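Local coordinates for putative thiosugar synthase (Amycolatopsis orientalis, PDB 4N6F), which probably inserts sulphur from a sulphur-carrier protein into a hexose 6-phosphate during 2-thiosugar biosynthesis, on a ThiG-like TIM barrel, at residues Leu43-Gly47 / Ala230-Arg234; Lys110-Arg114 / Thr125-Ala129. All coordinates share one frame; numbering follows the deposited sequence.

Contact 1 of 2, residues Leu43-Gly47 / Ala230-Arg234; sequences LNAAG and AAAMR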
loop_
_atom_site.group_PDB
_atom_site.type_symbol
_atom_site.label_atom_id
_atom_site.label_comp_id
_atom_site.label_asym_id
_atom_site.label_seq_id
_atom_site.Cartn_x
_atom_site.Cartn_y
_atom_site.Cartn_z
ATOM N N LEU A 43 15.502 11.097 -5.211
ATOM C CA LEU A 43 14.603 12.253 -5.186
ATOM C C LEU A 43 13.709 12.307 -6.432
ATOM O O LEU A 43 12.526 12.635 -6.319
ATOM C CB LEU A 43 15.364 13.567 -4.999
ATOM C CG LEU A 43 16.002 13.793 -3.618
ATOM C CD1 LEU A 43 16.793 15.097 -3.597
ATOM C CD2 LEU A 43 14.981 13.804 -2.494
ATOM N N ASN A 44 14.263 11.970 -7.599
ATOM C CA ASN A 44 13.465 11.876 -8.830
ATOM C C ASN A 44 12.404 10.788 -8.744
ATOM O O ASN A 44 11.228 11.061 -8.941
ATOM C CB ASN A 44 14.344 11.623 -10.072
ATOM C CG ASN A 44 15.005 12.888 -10.597
ATOM O OD1 ASN A 44 14.470 13.992 -10.464
ATOM N ND2 ASN A 44 16.171 12.731 -11.218
ATOM N N ALA A 45 12.818 9.561 -8.445
ATOM C CA ALA A 45 11.888 8.421 -8.443
ATOM C C ALA A 45 10.856 8.451 -7.301
ATOM O O ALA A 45 9.751 7.950 -7.461
ATOM C CB ALA A 45 12.653 7.111 -8.417
ATOM N N ALA A 46 11.216 9.018 -6.153
ATOM C CA ALA A 46 10.238 9.254 -5.083
ATOM C C ALA A 46 9.214 10.365 -5.408
ATOM O O ALA A 46 8.169 10.440 -4.767
ATOM C CB ALA A 46 10.949 9.572 -3.777
ATOM N N GLY A 47 9.508 11.217 -6.394
ATOM C CA GLY A 47 8.627 12.346 -6.738
ATOM C C GLY A 47 8.668 13.426 -5.668
ATOM O O GLY A 47 7.717 14.190 -5.501
ATOM N N ALA A 230 11.838 3.579 -4.126
ATOM C CA ALA A 230 11.432 4.976 -4.130
ATOM C C ALA A 230 10.190 5.157 -5.003
ATOM O O ALA A 230 9.212 5.771 -4.563
ATOM C CB ALA A 230 12.561 5.859 -4.613
ATOM N N ALA A 231 10.213 4.574 -6.207
ATOM C CA ALA A 231 9.065 4.638 -7.120
ATOM C C ALA A 231 7.844 3.958 -6.527
ATOM O O ALA A 231 6.730 4.481 -6.613
ATOM C CB ALA A 231 9.399 4.024 -8.479
ATOM N N ALA A 232 8.061 2.791 -5.936
ATOM C CA ALA A 232 6.993 2.040 -5.304
ATOM C C ALA A 232 6.350 2.819 -4.162
ATOM O O ALA A 232 5.142 2.766 -3.970
ATOM C CB ALA A 232 7.528 0.719 -4.781
ATOM N N MET A 233 7.169 3.524 -3.396
ATOM C CA MET A 233 6.682 4.305 -2.273
ATOM C C MET A 233 5.863 5.531 -2.706
ATOM O O MET A 233 4.864 5.857 -2.059
ATOM C CB MET A 233 7.848 4.698 -1.375
ATOM C CG MET A 233 8.267 3.535 -0.498
ATOM S SD MET A 233 9.644 3.958 0.557
ATOM C CE MET A 233 9.647 2.509 1.610
ATOM N N ARG A 234 6.277 6.193 -3.788
ATOM C CA ARG A 234 5.484 7.280 -4.366
ATOM C C ARG A 234 4.083 6.777 -4.676
ATOM O O ARG A 234 3.083 7.407 -4.321
ATOM C CB ARG A 234 6.114 7.832 -5.652
ATOM C CG ARG A 234 5.628 9.234 -5.991
ATOM C CD ARG A 234 5.162 9.425 -7.423
ATOM N NE ARG A 234 6.256 9.592 -8.370
ATOM C CZ ARG A 234 6.443 10.640 -9.182
ATOM N NH1 ARG A 234 5.626 11.690 -9.183
ATOM N NH2 ARG A 234 7.486 10.638 -10.008
HETATM O O HOH W 1 8.285 7.688 -9.706
#
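Ala-46 and Ala-230 bring their CA atoms to within 4.5 Å of each other, so that helices 36-46 and 226-245 almost meet backbone to backbone. These are the first and last long helices of the TIM barrel, and the contact closes its outer layer where strand 26-28 lies beside strand 213-216. Alanine suits so narrow a gap: Ala-230 CB, also touching Leu-220, meets the methyls of both Ala-45 and Ala-46, 4.0 Å from Ala-45 CB and 4.1 Å from Ala-46 CB. Beside them Ala-231 CA turns its hydrogen to Ala-45 O, a CH...O contact of 3.4 Å. Gly-47 ends helix 36-46 in a Schellman motif, with a positive phi of 71° that glycine adopts most easily. It also matters for Arg-234, whose guanidinium lies with one face over Gly-47 CA, 3.7 Å from its plane; a beta carbon on Gly-47 would clash with Arg-234 CZ where it now lies. The arginine starts with CG anti to its backbone N (chi1 -159°), and bends at chi2 and chi3 bring the flat group over the helix end. Water 1 lies at the guanidinium edge, accepting from Arg-234 NE and giving a proton to Ala-45 O at 2.7 Å.

Contact 2 of 2, residues Lys110-Arg114 / Thr125-Ala129; sequences KLDVR and TVEAA. With F6R (fructose -6-phosphate), chain F.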
loop_
_atom_site.group_PDB
_atom_site.type_symbol
_atom_site.label_atom_id
_atom_site.label_comp_id
_atom_site.label_asym_id
_atom_site.label_seq_id
_atom_site.Cartn_x
_atom_site.Cartn_y
_atom_site.Cartn_z
ATOM N N LYS A 110 13.883 20.840 10.006
ATOM C CA LYS A 110 13.659 19.475 10.455
ATOM C C LYS A 110 14.348 19.380 11.787
ATOM O O LYS A 110 15.569 19.348 11.861
ATOM C CB LYS A 110 14.188 18.503 9.395
ATOM C CG LYS A 110 14.187 17.043 9.786
ATOM C CD LYS A 110 14.693 16.186 8.631
ATOM C CE LYS A 110 14.698 14.689 8.945
ATOM N NZ LYS A 110 15.883 14.362 9.757
ATOM N N LEU A 111 13.565 19.401 12.858
ATOM C CA LEU A 111 14.108 19.488 14.207
ATOM C C LEU A 111 14.173 18.114 14.828
ATOM O O LEU A 111 13.146 17.437 14.981
ATOM C CB LEU A 111 13.244 20.408 15.065
ATOM C CG LEU A 111 13.613 20.519 16.546
ATOM C CD1 LEU A 111 15.001 21.113 16.729
ATOM C CD2 LEU A 111 12.567 21.354 17.265
ATOM N N ASP A 112 15.390 17.707 15.181
ATOM C CA ASP A 112 15.655 16.422 15.802
ATOM C C ASP A 112 16.500 16.641 17.062
ATOM O O ASP A 112 17.559 17.284 17.012
ATOM C CB ASP A 112 16.404 15.515 14.823
ATOM C CG ASP A 112 15.500 14.946 13.745
ATOM O OD1 ASP A 112 14.591 14.178 14.079
ATOM O OD2 ASP A 112 15.708 15.245 12.548
ATOM N N VAL A 113 15.985 16.155 18.189
ATOM C CA VAL A 113 16.685 16.146 19.464
ATOM C C VAL A 113 16.522 14.741 20.031
ATOM O O VAL A 113 15.437 14.372 20.484
ATOM C CB VAL A 113 16.091 17.167 20.448
ATOM C CG1 VAL A 113 16.862 17.165 21.761
ATOM C CG2 VAL A 113 16.099 18.559 19.836
ATOM N N ARG A 114 17.594 13.955 19.989
ATOM C CA ARG A 114 17.515 12.531 20.326
ATOM C C ARG A 114 18.369 12.125 21.518
ATOM O O ARG A 114 19.411 12.724 21.782
ATOM C CB ARG A 114 17.917 11.697 19.118
ATOM C CG ARG A 114 17.170 12.108 17.874
ATOM C CD ARG A 114 17.382 11.146 16.730
ATOM N NE ARG A 114 16.542 11.529 15.601
ATOM C CZ ARG A 114 16.498 10.898 14.436
ATOM N NH1 ARG A 114 17.256 9.823 14.219
ATOM N NH2 ARG A 114 15.687 11.346 13.482
ATOM N N THR A 125 12.793 18.018 22.958
ATOM C CA THR A 125 12.283 18.489 21.662
ATOM C C THR A 125 11.310 19.650 21.855
ATOM O O THR A 125 11.357 20.638 21.123
ATOM C CB THR A 125 11.585 17.341 20.899
ATOM O OG1 THR A 125 12.549 16.336 20.601
ATOM C CG2 THR A 125 10.939 17.829 19.595
ATOM N N VAL A 126 10.429 19.515 22.837
ATOM C CA VAL A 126 9.469 20.564 23.180
ATOM C C VAL A 126 10.170 21.847 23.627
ATOM O O VAL A 126 9.808 22.943 23.188
ATOM C CB VAL A 126 8.511 20.111 24.305
ATOM C CG1 VAL A 126 7.710 21.286 24.854
ATOM C CG2 VAL A 126 7.564 19.039 23.800
ATOM N N GLU A 127 11.152 21.713 24.518
ATOM C CA GLU A 127 11.937 22.873 24.970
ATOM C C GLU A 127 12.624 23.562 23.798
ATOM O O GLU A 127 12.547 24.779 23.654
ATOM C CB GLU A 127 13.002 22.453 25.989
ATOM C CG GLU A 127 12.470 22.003 27.341
ATOM C CD GLU A 127 13.532 21.286 28.171
ATOM O OE1 GLU A 127 14.733 21.638 28.057
ATOM O OE2 GLU A 127 13.166 20.359 28.931
ATOM N N ALA A 128 13.295 22.777 22.959
ATOM C CA ALA A 128 13.965 23.323 21.771
ATOM C C ALA A 128 12.955 24.004 20.842
ATOM O O ALA A 128 13.210 25.096 20.320
ATOM C CB ALA A 128 14.715 22.226 21.028
ATOM N N ALA A 129 11.794 23.378 20.668
ATOM C CA ALA A 129 10.768 23.928 19.774
ATOM C C ALA A 129 10.308 25.303 20.229
ATOM O O ALA A 129 10.281 26.244 19.439
ATOM C CB ALA A 129 9.586 22.971 19.659
HETATM C C1 F6R F . 15.845 13.020 10.397
HETATM C C2 F6R F . 16.316 11.951 9.450
HETATM C C3 F6R F . 16.557 10.528 9.891
HETATM C C4 F6R F . 15.200 9.837 10.038
HETATM C C5 F6R F . 15.345 8.314 10.090
HETATM C C6 F6R F . 14.054 7.627 9.691
HETATM O O2 F6R F . 16.463 12.214 8.255
HETATM O O3 F6R F . 17.304 10.406 11.107
HETATM O O4 F6R F . 14.567 10.283 11.248
HETATM O O5 F6R F . 16.380 7.857 9.222
HETATM O O6 F6R F . 14.205 6.230 9.917
HETATM P P F6R F . 14.510 5.182 8.754
HETATM O O1P F6R F . 15.967 5.398 8.472
HETATM O O2P F6R F . 13.616 5.532 7.595
HETATM O O3P F6R F . 14.115 3.891 9.414
HETATM O O HOH W 2 13.276 15.169 18.295
#
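Thr-125 OG1 is held by two hydrogen bonds, one as donor and one as acceptor: it gives its proton to the backbone oxygen of Asp-121, the residue just before helix 122-134, and receives one from water 2 at 2.7 Å. The same water accepts from Val-113 N, and thereby joins the loop after strand 108-111 to the helix. The hydroxyl also rests against Val-113 CB. The other links are apolar. Val-113 CG2 meets the methyl of Ala-128, 4.1 Å from Ala-128 CB, while Leu-111 CD2 reaches Ala-129, 4.0 Å from Ala-129 CA. Small alanines let the helix come close to these branched side chains.

Alternation along 110-114 sends Lys-110, Asp-112 and Arg-114 the other way, to the sugar phosphate. Lys-110 NZ is covalently bound to C1 of fructose 6-phosphate; the chain runs straight to CE and turns there (chi4 -79°) to meet it. Arg-114, extended from CG to NE, carries NH2 to three acceptors: ligand O4 at 2.7 Å, ligand O3 through a weak bond, and Asp-112 OD1 in a 3.1 Å salt bridge. That carboxylate oxygen is approached 71° out of its plane and has a second cation in Arg-162. With a leucine in place of Arg-114 the NH2 donor is gone, so the sugar would probably be held less firmly at O4, and Asp-112 would be left to Arg-162 as its cationic partner and freer to turn.

The contact thus belongs to the beta-alpha-beta unit formed by strand 108-111, helix 122-134 and strand 138-143: Thr-125 touches Pro-141 and Ala-129 touches Leu-139 on the next strand, while Ala-129 also packs on Leu-153 of the neighbouring helix 147-156.

Contacts 1 and 2 lie on opposite sides of the chain's centre, their own centres 28 Å apart and their nearest atoms about 11 Å apart, so they do not touch. In sequence, 110-114 and 125-129 are nested within the loop that 43-47 and 230-234 close. Contact 1 joins two helices of the barrel's outer layer, contact 2 a strand end and the following loop to a helix, and their relation to the ligand differs. Contact 2 shares its strand end with the pocket, whereas in contact 1 the Ala-230 side chain stays about 12 Å from fructose 6-phosphate. Helix 218-221, which Ala-230 touches, also supplies Thr-218 OG1 to the ligand.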